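Local coordinates for tRNA (adenine-N(1)-)-methyltransferase (Thermus thermophilus, PDB 2PWY) that catalyses the S-adenosyl-L-methionine-dependent methylation of N1 of adenine 58 in tRNA, working as a homotetramer built as a dimer of dimers, at the interface of chains A and B. Numbering follows the deposited sequence. Chains: chain A/B, tRNA (adenine-N(1)-)-methyltransferase.

The interface of chains A and B. Residues chain A 62-66, 68; chain B 93, 192-193, 219, 253.
In this class I SAM-dependent methyltransferase of the TRM61 family, the capped N-terminus of helix 66-72 in chain A, with A:Glu68 in its first turn, docks on B:Arg253 of strand 248-254 and on the loop residue B:Asp93, in a two-fold symmetric interface of the tetramer. B:Arg253 and A:Glu68 meet tip to tip in an end-on salt bridge, NH2 to OE2 at 2.8 Å and NH1 to OE1 at 3.1 Å, both on the syn sides of a carboxylate nearly coplanar with the guanidinium. An extended chain, CG anti to the backbone N (chi1 -166°), carries the guanidinium between A:His62, whose ND1 lies over its centre on one face, and B:Phe193 CZ, which lies over the other face toward the edge of the guanidinium. An alanine at B:Arg253 would probably leave the A:Glu68 carboxylate without its cationic mate and open a gap beside the A:His62 ring. OE1 of A:Glu68 also accepts A:Thr65 N at 3.0 Å, and A:Glu68 N returns a bond to A:Thr65 OG1, a capping box, with A:Thr65 as N-cap, that probably holds the carboxylate turned toward B:Arg253. B:Asp93 OD1 takes A:Leu66 N at 2.9 Å from above its carboxylate plane; B:Arg192 braces this aspartate, NH1 on the anti lone pair of OD2 (2.8 Å) and NH2 on the backbone O. A:Thr65 CG2 packs 3.5 Å from B:Phe193 CE2. Water 1 links A:Arg63 O to B:Arg192 NH1, water 2 joins B:Asp93 OD2 to A:Pro64 O, and water 3 bridges A:Glu68 OE2 and B:Glu219 OE1.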
ATOM      1  N   HIS A  62       7.238   2.970  31.373  1.00 12.98           N
ATOM      2  CA  HIS A  62       6.397   1.953  30.745  1.00 12.44           C
ATOM      3  C   HIS A  62       6.872   0.525  31.011  1.00 11.81           C
ATOM      4  O   HIS A  62       8.072   0.268  31.162  1.00 12.23           O
ATOM      5  CB  HIS A  62       6.337   2.156  29.221  1.00 12.67           C
ATOM      6  CG  HIS A  62       5.887   3.519  28.811  1.00 14.52           C
ATOM      7  ND1 HIS A  62       4.565   3.905  28.830  1.00 14.63           N
ATOM      8  CD2 HIS A  62       6.586   4.590  28.364  1.00 15.64           C
ATOM      9  CE1 HIS A  62       4.468   5.159  28.422  1.00 16.61           C
ATOM     10  NE2 HIS A  62       5.682   5.602  28.141  1.00 18.08           N
ATOM     11  N   ARG A  63       5.910  -0.385  31.082  1.00 11.33           N
ATOM     12  CA  ARG A  63       6.164  -1.796  30.866  1.00 10.64           C
ATOM     13  C   ARG A  63       6.188  -1.959  29.343  1.00 10.00           C
ATOM     14  O   ARG A  63       5.171  -1.701  28.692  1.00 10.70           O
ATOM     15  CB  ARG A  63       5.037  -2.652  31.455  1.00 10.88           C
ATOM     16  CG  ARG A  63       5.044  -4.078  30.942  1.00 11.93           C
ATOM     17  CD  ARG A  63       3.778  -4.810  31.274  1.00 14.43           C
ATOM     18  NE  ARG A  63       3.822  -6.198  30.801  1.00 14.10           N
ATOM     19  CZ  ARG A  63       3.173  -7.199  31.388  1.00 16.41           C
ATOM     20  NH1 ARG A  63       2.431  -6.975  32.473  1.00 16.53           N
ATOM     21  NH2 ARG A  63       3.270  -8.425  30.906  1.00 14.30           N
ATOM     22  N   PRO A  64       7.339  -2.353  28.763  1.00  9.33           N
ATOM     23  CA  PRO A  64       7.394  -2.442  27.292  1.00  8.87           C
ATOM     24  C   PRO A  64       6.491  -3.561  26.804  1.00  8.55           C
ATOM     25  O   PRO A  64       6.470  -4.640  27.404  1.00  8.48           O
ATOM     26  CB  PRO A  64       8.864  -2.788  26.992  1.00  8.90           C
ATOM     27  CG  PRO A  64       9.421  -3.322  28.294  1.00  9.79           C
ATOM     28  CD  PRO A  64       8.613  -2.742  29.407  1.00  9.49           C
ATOM     29  N   THR A  65       5.716  -3.278  25.765  1.00  8.41           N
ATOM     30  CA  THR A  65       5.002  -4.323  25.058  1.00  8.57           C
ATOM     31  C   THR A  65       6.024  -5.214  24.340  1.00  8.53           C
ATOM     32  O   THR A  65       7.191  -4.827  24.165  1.00  8.58           O
ATOM     33  CB  THR A  65       4.046  -3.743  24.013  1.00  8.62           C
ATOM     34  OG1 THR A  65       4.805  -3.065  22.998  1.00  8.03           O
ATOM     35  CG2 THR A  65       3.052  -2.758  24.659  1.00  8.07           C
ATOM     36  N   LEU A  66       5.592  -6.401  23.908  1.00  8.34           N
ATOM     37  CA  LEU A  66       6.488  -7.277  23.163  1.00  8.53           C
ATOM     38  C   LEU A  66       6.988  -6.588  21.878  1.00  8.54           C
ATOM     39  O   LEU A  66       8.159  -6.716  21.524  1.00  8.26           O
ATOM     40  CB  LEU A  66       5.810  -8.621  22.875  1.00  8.98           C
ATOM     41  CG  LEU A  66       6.632  -9.653  22.098  1.00  8.57           C
ATOM     42  CD1 LEU A  66       7.982  -9.930  22.773  1.00  8.86           C
ATOM     43  CD2 LEU A  66       5.849 -10.944  21.919  1.00 10.40           C
ATOM     44  N   GLU A  68       7.446  -3.294  21.528  1.00  9.63           N
ATOM     45  CA  GLU A  68       8.467  -2.325  21.973  1.00  9.79           C
ATOM     46  C   GLU A  68       9.779  -3.011  22.325  1.00 10.12           C
ATOM     47  O   GLU A  68      10.857  -2.523  21.985  1.00  9.87           O
ATOM     48  CB  GLU A  68       7.966  -1.506  23.157  1.00  9.62           C
ATOM     49  CG  GLU A  68       6.904  -0.488  22.744  1.00  9.91           C
ATOM     50  CD  GLU A  68       6.192   0.177  23.916  1.00 11.41           C
ATOM     51  OE1 GLU A  68       6.051  -0.451  24.990  1.00  9.31           O
ATOM     52  OE2 GLU A  68       5.742   1.327  23.734  1.00 10.42           O
TER
ATOM     53  N   ASP B  93      -1.008  -6.220  23.354  1.00  8.61           N
ATOM     54  CA  ASP B  93       0.114  -6.861  24.043  1.00  8.66           C
ATOM     55  C   ASP B  93      -0.368  -7.989  24.965  1.00  9.07           C
ATOM     56  O   ASP B  93       0.032  -8.056  26.129  1.00  8.66           O
ATOM     57  CB  ASP B  93       0.942  -5.806  24.835  1.00  8.96           C
ATOM     58  CG  ASP B  93       2.230  -6.369  25.408  1.00 10.55           C
ATOM     59  OD1 ASP B  93       2.912  -7.156  24.699  1.00 10.39           O
ATOM     60  OD2 ASP B  93       2.546  -6.022  26.574  1.00 10.29           O
ATOM     61  N   ARG B 192      -1.567   0.154  30.209  1.00  8.95           N
ATOM     62  CA  ARG B 192      -2.138  -0.827  29.313  1.00  9.21           C
ATOM     63  C   ARG B 192      -3.029  -0.146  28.275  1.00  9.20           C
ATOM     64  O   ARG B 192      -3.285   1.067  28.377  1.00  9.84           O
ATOM     65  CB  ARG B 192      -2.858  -1.919  30.112  1.00  8.96           C
ATOM     66  CG  ARG B 192      -1.921  -2.645  31.095  1.00  8.99           C
ATOM     67  CD  ARG B 192      -0.658  -3.159  30.355  1.00 10.52           C
ATOM     68  NE  ARG B 192      -0.993  -4.319  29.525  1.00 10.51           N
ATOM     69  CZ  ARG B 192      -0.181  -4.926  28.658  1.00 10.63           C
ATOM     70  NH1 ARG B 192       1.069  -4.517  28.465  1.00  9.43           N
ATOM     71  NH2 ARG B 192      -0.629  -5.990  28.004  1.00  9.01           N
ATOM     72  N   PHE B 193      -3.464  -0.922  27.283  1.00  9.17           N
ATOM     73  CA  PHE B 193      -4.072  -0.373  26.069  1.00  9.02           C
ATOM     74  C   PHE B 193      -5.546  -0.635  25.874  1.00  8.64           C
ATOM     75  O   PHE B 193      -6.056  -1.704  26.200  1.00  8.35           O
ATOM     76  CB  PHE B 193      -3.329  -0.864  24.809  1.00  8.64           C
ATOM     77  CG  PHE B 193      -1.911  -0.359  24.696  1.00 10.31           C
ATOM     78  CD1 PHE B 193      -1.622   0.763  23.913  1.00 10.39           C
ATOM     79  CD2 PHE B 193      -0.864  -1.017  25.354  1.00  9.36           C
ATOM     80  CE1 PHE B 193      -0.306   1.232  23.793  1.00 11.98           C
ATOM     81  CE2 PHE B 193       0.456  -0.556  25.257  1.00 11.16           C
ATOM     82  CZ  PHE B 193       0.742   0.565  24.469  1.00 11.07           C
ATOM     83  N   GLU B 219      -1.542   6.562  21.023  1.00  9.71           N
ATOM     84  CA  GLU B 219      -0.250   5.980  20.635  1.00 10.43           C
ATOM     85  C   GLU B 219      -0.159   5.569  19.173  1.00  9.69           C
ATOM     86  O   GLU B 219       0.908   5.681  18.558  1.00  9.49           O
ATOM     87  CB  GLU B 219       0.105   4.795  21.548  1.00 11.18           C
ATOM     88  CG  GLU B 219       0.515   5.250  22.943  1.00 16.87           C
ATOM     89  CD  GLU B 219       1.817   4.627  23.418  1.00 21.49           C
ATOM     90  OE1 GLU B 219       2.222   3.570  22.893  1.00 25.13           O
ATOM     91  OE2 GLU B 219       2.429   5.207  24.334  1.00 25.81           O
ATOM     92  N   ARG B 253      -3.158   4.465  25.216  1.00  9.26           N
ATOM     93  CA  ARG B 253      -2.458   3.883  26.365  1.00  9.75           C
ATOM     94  C   ARG B 253      -2.874   4.609  27.641  1.00  9.91           C
ATOM     95  O   ARG B 253      -2.752   5.831  27.724  1.00 10.80           O
ATOM     96  CB  ARG B 253      -0.940   3.966  26.174  1.00  9.39           C
ATOM     97  CG  ARG B 253      -0.117   3.091  27.147  1.00  9.42           C
ATOM     98  CD  ARG B 253       1.379   3.164  26.768  1.00 10.54           C
ATOM     99  NE  ARG B 253       2.155   1.978  27.167  1.00 10.35           N
ATOM    100  CZ  ARG B 253       3.259   1.569  26.539  1.00 11.71           C
ATOM    101  NH1 ARG B 253       3.905   0.481  26.954  1.00  9.83           N
ATOM    102  NH2 ARG B 253       3.711   2.242  25.480  1.00 11.66           N
TER
HETATM  103  O   HOH W   1       2.378  -1.921  28.945  1.00 13.09           O
HETATM  104  O   HOH W   2       4.752  -6.679  27.963  1.00 13.23           O
HETATM  105  O   HOH W   3       3.850   1.534  21.589  1.00 34.27           O